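Local coordinates for 6-phosphogluconate dehydratase (Shewanella oneidensis, PDB 2GP4), which catalyses the dehydration of 6-phosphogluconate, a step of the Entner-Doudoroff pathway, and is captured here as an apo form lacking its iron-sulfur cluster, at residues Ala34-Ser39 with Ala334-Asn339; Asp30-Arg35 with Trp340-Glu345. All blocks are in the same frame, centred on the assembly; numbering follows the deposited sequence.

Contact 1: Ala34-Ser39 with Ala334-Asn339; sequences ARSKAS and AGIIVN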
ATOM      1  N   ALA A  34      13.861  -2.722  17.309  1.00 20.17           N
ATOM      2  CA  ALA A  34      15.163  -2.196  17.729  1.00 20.46           C
ATOM      3  C   ALA A  34      15.435  -0.842  17.100  1.00 20.66           C
ATOM      4  O   ALA A  34      15.885   0.088  17.768  1.00 20.81           O
ATOM      5  CB  ALA A  34      16.284  -3.176  17.382  1.00 20.27           C
ATOM      6  N   ARG A  35      15.145  -0.741  15.810  1.00 20.97           N
ATOM      7  CA  ARG A  35      15.440   0.459  15.045  1.00 21.42           C
ATOM      8  C   ARG A  35      14.491   1.601  15.398  1.00 21.34           C
ATOM      9  O   ARG A  35      14.843   2.759  15.244  1.00 21.29           O
ATOM     10  CB  ARG A  35      15.369   0.145  13.552  1.00 21.49           C
ATOM     11  CG  ARG A  35      15.900   1.231  12.640  1.00 21.97           C
ATOM     12  CD  ARG A  35      15.992   0.707  11.228  1.00 23.41           C
ATOM     13  NE  ARG A  35      14.714   0.161  10.799  1.00 24.91           N
ATOM     14  CZ  ARG A  35      14.560  -0.955  10.097  1.00 25.02           C
ATOM     15  NH1 ARG A  35      15.609  -1.681   9.734  1.00 25.60           N
ATOM     16  NH2 ARG A  35      13.343  -1.349   9.769  1.00 25.04           N
ATOM     17  N   SER A  36      13.295   1.260  15.871  1.00 21.63           N
ATOM     18  CA  SER A  36      12.275   2.244  16.235  1.00 22.20           C
ATOM     19  C   SER A  36      12.286   2.584  17.728  1.00 22.53           C
ATOM     20  O   SER A  36      11.533   3.455  18.172  1.00 22.75           O
ATOM     21  CB  SER A  36      10.882   1.743  15.835  1.00 22.15           C
ATOM     22  OG  SER A  36      10.842   1.342  14.477  1.00 22.19           O
ATOM     23  N   LYS A  37      13.151   1.904  18.481  1.00 22.82           N
ATOM     24  CA  LYS A  37      13.251   2.024  19.946  1.00 23.11           C
ATOM     25  C   LYS A  37      13.031   3.438  20.491  1.00 22.96           C
ATOM     26  O   LYS A  37      12.112   3.658  21.280  1.00 23.10           O
ATOM     27  CB  LYS A  37      14.602   1.470  20.431  1.00 23.31           C
ATOM     28  CG  LYS A  37      14.785   1.400  21.951  1.00 24.40           C
ATOM     29  CD  LYS A  37      14.258   0.094  22.540  1.00 26.44           C
ATOM     30  CE  LYS A  37      14.296   0.108  24.069  1.00 28.36           C
ATOM     31  NZ  LYS A  37      15.631   0.487  24.638  1.00 29.08           N
ATOM     32  N   ALA A  38      13.873   4.379  20.069  1.00 22.79           N
ATOM     33  CA  ALA A  38      13.815   5.757  20.552  1.00 22.67           C
ATOM     34  C   ALA A  38      12.572   6.499  20.058  1.00 22.75           C
ATOM     35  O   ALA A  38      11.831   7.084  20.854  1.00 22.62           O
ATOM     36  CB  ALA A  38      15.084   6.513  20.162  1.00 22.73           C
ATOM     37  N   SER A  39      12.351   6.464  18.745  1.00 22.72           N
ATOM     38  CA  SER A  39      11.204   7.122  18.120  1.00 22.52           C
ATOM     39  C   SER A  39       9.872   6.617  18.667  1.00 22.44           C
ATOM     40  O   SER A  39       8.976   7.414  18.943  1.00 22.61           O
ATOM     41  CB  SER A  39      11.253   6.959  16.602  1.00 22.37           C
ATOM     42  OG  SER A  39      11.338   5.592  16.244  1.00 23.44           O
ATOM     43  N   ALA A 334       3.793   6.921  13.580  1.00 18.98           N
ATOM     44  CA  ALA A 334       3.626   6.239  14.864  1.00 18.95           C
ATOM     45  C   ALA A 334       4.953   5.881  15.524  1.00 18.93           C
ATOM     46  O   ALA A 334       4.988   5.058  16.447  1.00 18.99           O
ATOM     47  CB  ALA A 334       2.765   4.994  14.686  1.00 18.93           C
ATOM     48  N   GLY A 335       6.038   6.492  15.047  1.00 18.73           N
ATOM     49  CA  GLY A 335       7.370   6.269  15.613  1.00 18.52           C
ATOM     50  C   GLY A 335       8.035   4.969  15.189  1.00 18.67           C
ATOM     51  O   GLY A 335       9.044   4.560  15.776  1.00 18.87           O
ATOM     52  N   ILE A 336       7.483   4.327  14.161  1.00 18.38           N
ATOM     53  CA  ILE A 336       7.977   3.038  13.692  1.00 18.24           C
ATOM     54  C   ILE A 336       8.706   3.186  12.361  1.00 17.98           C
ATOM     55  O   ILE A 336       8.147   3.703  11.393  1.00 18.06           O
ATOM     56  CB  ILE A 336       6.825   2.007  13.586  1.00 18.50           C
ATOM     57  CG1 ILE A 336       6.153   1.838  14.957  1.00 19.11           C
ATOM     58  CG2 ILE A 336       7.347   0.662  13.086  1.00 18.18           C
ATOM     59  CD1 ILE A 336       4.686   1.456  14.904  1.00 19.85           C
ATOM     60  N   ILE A 337       9.957   2.732  12.325  1.00 17.81           N
ATOM     61  CA  ILE A 337      10.805   2.893  11.146  1.00 17.39           C
ATOM     62  C   ILE A 337      10.948   1.581  10.376  1.00 17.56           C
ATOM     63  O   ILE A 337      11.547   0.628  10.874  1.00 17.63           O
ATOM     64  CB  ILE A 337      12.203   3.455  11.520  1.00 17.50           C
ATOM     65  CG1 ILE A 337      12.060   4.680  12.440  1.00 17.09           C
ATOM     66  CG2 ILE A 337      13.016   3.767  10.253  1.00 16.66           C
ATOM     67  CD1 ILE A 337      13.371   5.312  12.895  1.00 16.91           C
ATOM     68  N   VAL A 338      10.392   1.552   9.163  1.00 17.55           N
ATOM     69  CA  VAL A 338      10.444   0.389   8.270  1.00 17.46           C
ATOM     70  C   VAL A 338      11.124   0.770   6.948  1.00 17.50           C
ATOM     71  O   VAL A 338      10.836   1.826   6.380  1.00 17.41           O
ATOM     72  CB  VAL A 338       9.011  -0.156   7.970  1.00 17.68           C
ATOM     73  CG1 VAL A 338       9.041  -1.267   6.922  1.00 18.00           C
ATOM     74  CG2 VAL A 338       8.325  -0.650   9.241  1.00 17.53           C
ATOM     75  N   ASN A 339      12.029  -0.077   6.458  1.00 17.52           N
ATOM     76  CA  ASN A 339      12.693   0.186   5.175  1.00 17.53           C
ATOM     77  C   ASN A 339      12.504  -0.935   4.136  1.00 17.46           C
ATOM     78  O   ASN A 339      11.813  -1.916   4.398  1.00 17.52           O
ATOM     79  CB  ASN A 339      14.178   0.561   5.378  1.00 17.39           C
ATOM     80  CG  ASN A 339      14.999  -0.543   6.056  1.00 18.60           C
ATOM     81  OD1 ASN A 339      16.010  -0.259   6.710  1.00 19.80           O
ATOM     82  ND2 ASN A 339      14.582  -1.797   5.898  1.00 19.04           N
TER
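Arg35 lies across Ile337 and grips its carbonyl oxygen side-on with two nitrogens: NH2 sits 2.9 Å from Ile337 O and NE 3.2 Å from Ile337 O. That oxygen lies in the guanidinium plane, while both donors approach it from one face of the peptide, NE well above the carbonyl plane. The bend of the arginine chain at chi3 (54°) brings this edge down onto the loop. NH2 also forms a salt bridge with Asp342.

Two serine hydroxyls work further along. Ser36 OG accepts a nearly straight bond from Ile337 N at 2.7 Å (N-H...O 174°) and itself gives a hydrogen bond to Ile32 O one turn back, so this buried hydroxyl is used both ways. Ser39 OG lies 2.6 Å from Gly335 O and 2.9 Å from Ser36 O, and its one proton could serve either.

Ile337 adds van der Waals contact, its CD1 resting 3.8 Å from Arg35 O. Gly335, with positive phi, closes helix 322-333 as C-prime of a Schellman motif; a CB there would clash with Ser39 O.

A leucine in place of Arg35 has no N-H to offer; Ile337 O would probably lose this two-nitrogen grip, and Asp342 one of its two arginines. Helix 23-51 thus uses side chains to bond the backbone of a loop without regular structure, helping fix the path from helix 322-333 to helix 340-347.

Contact 2: Asp30-Arg35 with Trp340-Glu345; sequences DRIIAR and WDDFSE
Helices 30-35 and 340-345 run nearly antiparallel (171°) with their axes 11.2 Å apart, Ile32 and Asp342 having the closest CA atoms at 8.0 Å. Side chains bridge this wide spacing, chiefly through a salt-bridge network of two arginines and two carboxylates.

Arg31 reaches across with CG anti to its own N (chi1 -177°) and turns its NH1/NH2 edge to Glu345 and its NE/NH2 side to Asp342, NH2 serving both. NH1 meets Glu345 OE1 at 2.7 Å, on the syn side of the carboxylate but 22° out of its plane; NH2 adds a weak bond to the same oxygen. Asp342 OD1 receives Arg31 NH2 at 3.0 Å on its anti lone pair, the one away from OD2.

Asp342 faces Arg35 from the opposite direction, its OD2 2.6 Å from Arg35 NH2: a short salt bridge, though weak as a hydrogen bond (N-H...O 123°). OD2 also accepts the N-H of Asn339, at the N-cap position of this helix. Ile32 lies alongside the same carboxylate, its CG1 3.5 Å from Asp342 OD2.

Asp341 turns to another partner, Arg449 of strand 448-453. With two arginines and the helix start around it, the buried Asp342 is likely to stay ionised, and the pairing of charges holds two helices whose backbones stand well apart.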
ATOM      1  N   ASP A  30      11.644  -7.940  15.066  1.00 19.96           N
ATOM      2  CA  ASP A  30      12.617  -7.550  16.090  1.00 20.17           C
ATOM      3  C   ASP A  30      13.553  -6.433  15.616  1.00 19.92           C
ATOM      4  O   ASP A  30      13.903  -5.534  16.391  1.00 19.86           O
ATOM      5  CB  ASP A  30      13.460  -8.750  16.525  1.00 20.51           C
ATOM      6  CG  ASP A  30      12.659  -9.801  17.271  1.00 21.67           C
ATOM      7  OD1 ASP A  30      11.486  -9.550  17.635  1.00 22.65           O
ATOM      8  OD2 ASP A  30      13.225 -10.897  17.494  1.00 23.79           O
ATOM      9  N   ARG A  31      13.962  -6.506  14.352  1.00 19.60           N
ATOM     10  CA  ARG A  31      14.844  -5.499  13.768  1.00 19.55           C
ATOM     11  C   ARG A  31      14.163  -4.134  13.755  1.00 19.49           C
ATOM     12  O   ARG A  31      14.795  -3.119  14.059  1.00 19.61           O
ATOM     13  CB  ARG A  31      15.265  -5.896  12.352  1.00 19.23           C
ATOM     14  CG  ARG A  31      16.244  -4.920  11.701  1.00 19.71           C
ATOM     15  CD  ARG A  31      16.816  -5.479  10.406  1.00 20.37           C
ATOM     16  NE  ARG A  31      15.767  -5.702   9.409  1.00 20.52           N
ATOM     17  CZ  ARG A  31      15.944  -6.316   8.246  1.00 19.88           C
ATOM     18  NH1 ARG A  31      17.138  -6.793   7.912  1.00 21.69           N
ATOM     19  NH2 ARG A  31      14.922  -6.455   7.417  1.00 19.28           N
ATOM     20  N   ILE A  32      12.877  -4.129  13.405  1.00 19.19           N
ATOM     21  CA  ILE A  32      12.073  -2.912  13.345  1.00 19.12           C
ATOM     22  C   ILE A  32      11.856  -2.335  14.749  1.00 19.27           C
ATOM     23  O   ILE A  32      11.953  -1.119  14.943  1.00 19.49           O
ATOM     24  CB  ILE A  32      10.728  -3.154  12.602  1.00 19.14           C
ATOM     25  CG1 ILE A  32      10.989  -3.466  11.119  1.00 18.94           C
ATOM     26  CG2 ILE A  32       9.816  -1.946  12.712  1.00 18.89           C
ATOM     27  CD1 ILE A  32       9.843  -4.163  10.409  1.00 18.52           C
ATOM     28  N   ILE A  33      11.589  -3.207  15.722  1.00 19.23           N
ATOM     29  CA  ILE A  33      11.435  -2.796  17.112  1.00 19.02           C
ATOM     30  C   ILE A  33      12.711  -2.112  17.606  1.00 19.74           C
ATOM     31  O   ILE A  33      12.646  -1.047  18.231  1.00 19.73           O
ATOM     32  CB  ILE A  33      11.072  -3.993  18.031  1.00 19.37           C
ATOM     33  CG1 ILE A  33       9.664  -4.516  17.705  1.00 18.61           C
ATOM     34  CG2 ILE A  33      11.213  -3.621  19.528  1.00 17.99           C
ATOM     35  CD1 ILE A  33       9.351  -5.883  18.300  1.00 18.26           C
ATOM     36  N   ALA A  34      13.861  -2.722  17.309  1.00 20.17           N
ATOM     37  CA  ALA A  34      15.163  -2.196  17.729  1.00 20.46           C
ATOM     38  C   ALA A  34      15.435  -0.842  17.100  1.00 20.66           C
ATOM     39  O   ALA A  34      15.885   0.088  17.768  1.00 20.81           O
ATOM     40  CB  ALA A  34      16.284  -3.176  17.382  1.00 20.27           C
ATOM     41  N   ARG A  35      15.145  -0.741  15.810  1.00 20.97           N
ATOM     42  CA  ARG A  35      15.440   0.459  15.045  1.00 21.42           C
ATOM     43  C   ARG A  35      14.491   1.601  15.398  1.00 21.34           C
ATOM     44  O   ARG A  35      14.843   2.759  15.244  1.00 21.29           O
ATOM     45  CB  ARG A  35      15.369   0.145  13.552  1.00 21.49           C
ATOM     46  CG  ARG A  35      15.900   1.231  12.640  1.00 21.97           C
ATOM     47  CD  ARG A  35      15.992   0.707  11.228  1.00 23.41           C
ATOM     48  NE  ARG A  35      14.714   0.161  10.799  1.00 24.91           N
ATOM     49  CZ  ARG A  35      14.560  -0.955  10.097  1.00 25.02           C
ATOM     50  NH1 ARG A  35      15.609  -1.681   9.734  1.00 25.60           N
ATOM     51  NH2 ARG A  35      13.343  -1.349   9.769  1.00 25.04           N
ATOM     52  N   TRP A 340      13.122  -0.784   2.966  1.00 17.56           N
ATOM     53  CA  TRP A 340      13.011  -1.780   1.896  1.00 17.78           C
ATOM     54  C   TRP A 340      13.650  -3.126   2.215  1.00 17.94           C
ATOM     55  O   TRP A 340      13.253  -4.140   1.654  1.00 18.08           O
ATOM     56  CB  TRP A 340      13.534  -1.239   0.558  1.00 17.41           C
ATOM     57  CG  TRP A 340      12.640  -0.204  -0.056  1.00 16.80           C
ATOM     58  CD1 TRP A 340      11.315   0.013   0.227  1.00 16.44           C
ATOM     59  CD2 TRP A 340      12.990   0.737  -1.075  1.00 16.83           C
ATOM     60  NE1 TRP A 340      10.827   1.037  -0.544  1.00 15.98           N
ATOM     61  CE2 TRP A 340      11.827   1.499  -1.357  1.00 16.67           C
ATOM     62  CE3 TRP A 340      14.172   1.019  -1.775  1.00 16.01           C
ATOM     63  CZ2 TRP A 340      11.816   2.525  -2.301  1.00 16.68           C
ATOM     64  CZ3 TRP A 340      14.159   2.037  -2.716  1.00 16.50           C
ATOM     65  CH2 TRP A 340      12.987   2.778  -2.972  1.00 16.78           C
ATOM     66  N   ASP A 341      14.629  -3.139   3.111  1.00 18.37           N
ATOM     67  CA  ASP A 341      15.208  -4.402   3.579  1.00 18.80           C
ATOM     68  C   ASP A 341      14.150  -5.233   4.306  1.00 18.89           C
ATOM     69  O   ASP A 341      14.150  -6.461   4.212  1.00 18.79           O
ATOM     70  CB  ASP A 341      16.393  -4.160   4.507  1.00 19.04           C
ATOM     71  CG  ASP A 341      17.480  -3.323   3.869  1.00 20.32           C
ATOM     72  OD1 ASP A 341      17.531  -2.110   4.152  1.00 22.46           O
ATOM     73  OD2 ASP A 341      18.292  -3.873   3.101  1.00 22.57           O
ATOM     74  N   ASP A 342      13.255  -4.562   5.035  1.00 18.85           N
ATOM     75  CA  ASP A 342      12.143  -5.243   5.688  1.00 19.06           C
ATOM     76  C   ASP A 342      11.225  -5.893   4.659  1.00 18.99           C
ATOM     77  O   ASP A 342      10.892  -7.062   4.789  1.00 18.92           O
ATOM     78  CB  ASP A 342      11.339  -4.288   6.575  1.00 19.09           C
ATOM     79  CG  ASP A 342      12.203  -3.561   7.600  1.00 19.53           C
ATOM     80  OD1 ASP A 342      13.200  -4.138   8.093  1.00 19.50           O
ATOM     81  OD2 ASP A 342      11.868  -2.399   7.914  1.00 19.29           O
ATOM     82  N   PHE A 343      10.839  -5.134   3.633  1.00 19.01           N
ATOM     83  CA  PHE A 343       9.900  -5.614   2.615  1.00 18.75           C
ATOM     84  C   PHE A 343      10.465  -6.798   1.838  1.00 18.85           C
ATOM     85  O   PHE A 343       9.791  -7.817   1.664  1.00 18.81           O
ATOM     86  CB  PHE A 343       9.516  -4.487   1.648  1.00 18.37           C
ATOM     87  CG  PHE A 343       8.466  -3.556   2.184  1.00 17.90           C
ATOM     88  CD1 PHE A 343       7.113  -3.834   2.007  1.00 17.17           C
ATOM     89  CD2 PHE A 343       8.825  -2.397   2.857  1.00 17.63           C
ATOM     90  CE1 PHE A 343       6.139  -2.978   2.500  1.00 16.34           C
ATOM     91  CE2 PHE A 343       7.855  -1.531   3.349  1.00 17.50           C
ATOM     92  CZ  PHE A 343       6.512  -1.823   3.171  1.00 17.19           C
ATOM     93  N   SER A 344      11.711  -6.644   1.393  1.00 18.84           N
ATOM     94  CA  SER A 344      12.397  -7.610   0.545  1.00 18.89           C
ATOM     95  C   SER A 344      12.634  -8.931   1.275  1.00 19.12           C
ATOM     96  O   SER A 344      12.444 -10.003   0.699  1.00 19.11           O
ATOM     97  CB  SER A 344      13.724  -7.012   0.054  1.00 18.77           C
ATOM     98  OG  SER A 344      14.388  -7.855  -0.863  1.00 18.04           O
ATOM     99  N   GLU A 345      13.023  -8.849   2.545  1.00 19.05           N
ATOM    100  CA  GLU A 345      13.302 -10.044   3.345  1.00 19.44           C
ATOM    101  C   GLU A 345      12.028 -10.739   3.831  1.00 19.24           C
ATOM    102  O   GLU A 345      11.994 -11.969   3.950  1.00 19.26           O
ATOM    103  CB  GLU A 345      14.290  -9.736   4.486  1.00 19.20           C
ATOM    104  CG  GLU A 345      15.706  -9.475   3.956  1.00 19.68           C
ATOM    105  CD  GLU A 345      16.654  -8.795   4.937  1.00 20.43           C
ATOM    106  OE1 GLU A 345      16.335  -8.689   6.143  1.00 20.37           O
ATOM    107  OE2 GLU A 345      17.747  -8.372   4.482  1.00 21.82           O
TER

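Contacts 1 and 2 have centres 9 Å apart and share Ala34 and Arg35: helix 23-51 meets helix 340-347 with its earlier turn and the preceding loop 334-339 with its later one, the second chain segment running the opposite way. Arg35 donates to a loop carbonyl and a helix carboxylate at once. Packing joins them too: Ile32 CG2 lies 3.6 Å from Ile336 CG2, and Val338 CG1 lies 3.8 Å from Phe343 CE2. Helix 340-347 also touches strands 440-445 and 448-453, so the pair of contacts ties helix 23-51 to an element that borders the beta-sheet. Their centres lie about 19 and 17 Å from the centre of the chain; both contacts are structural, and no ligand takes part.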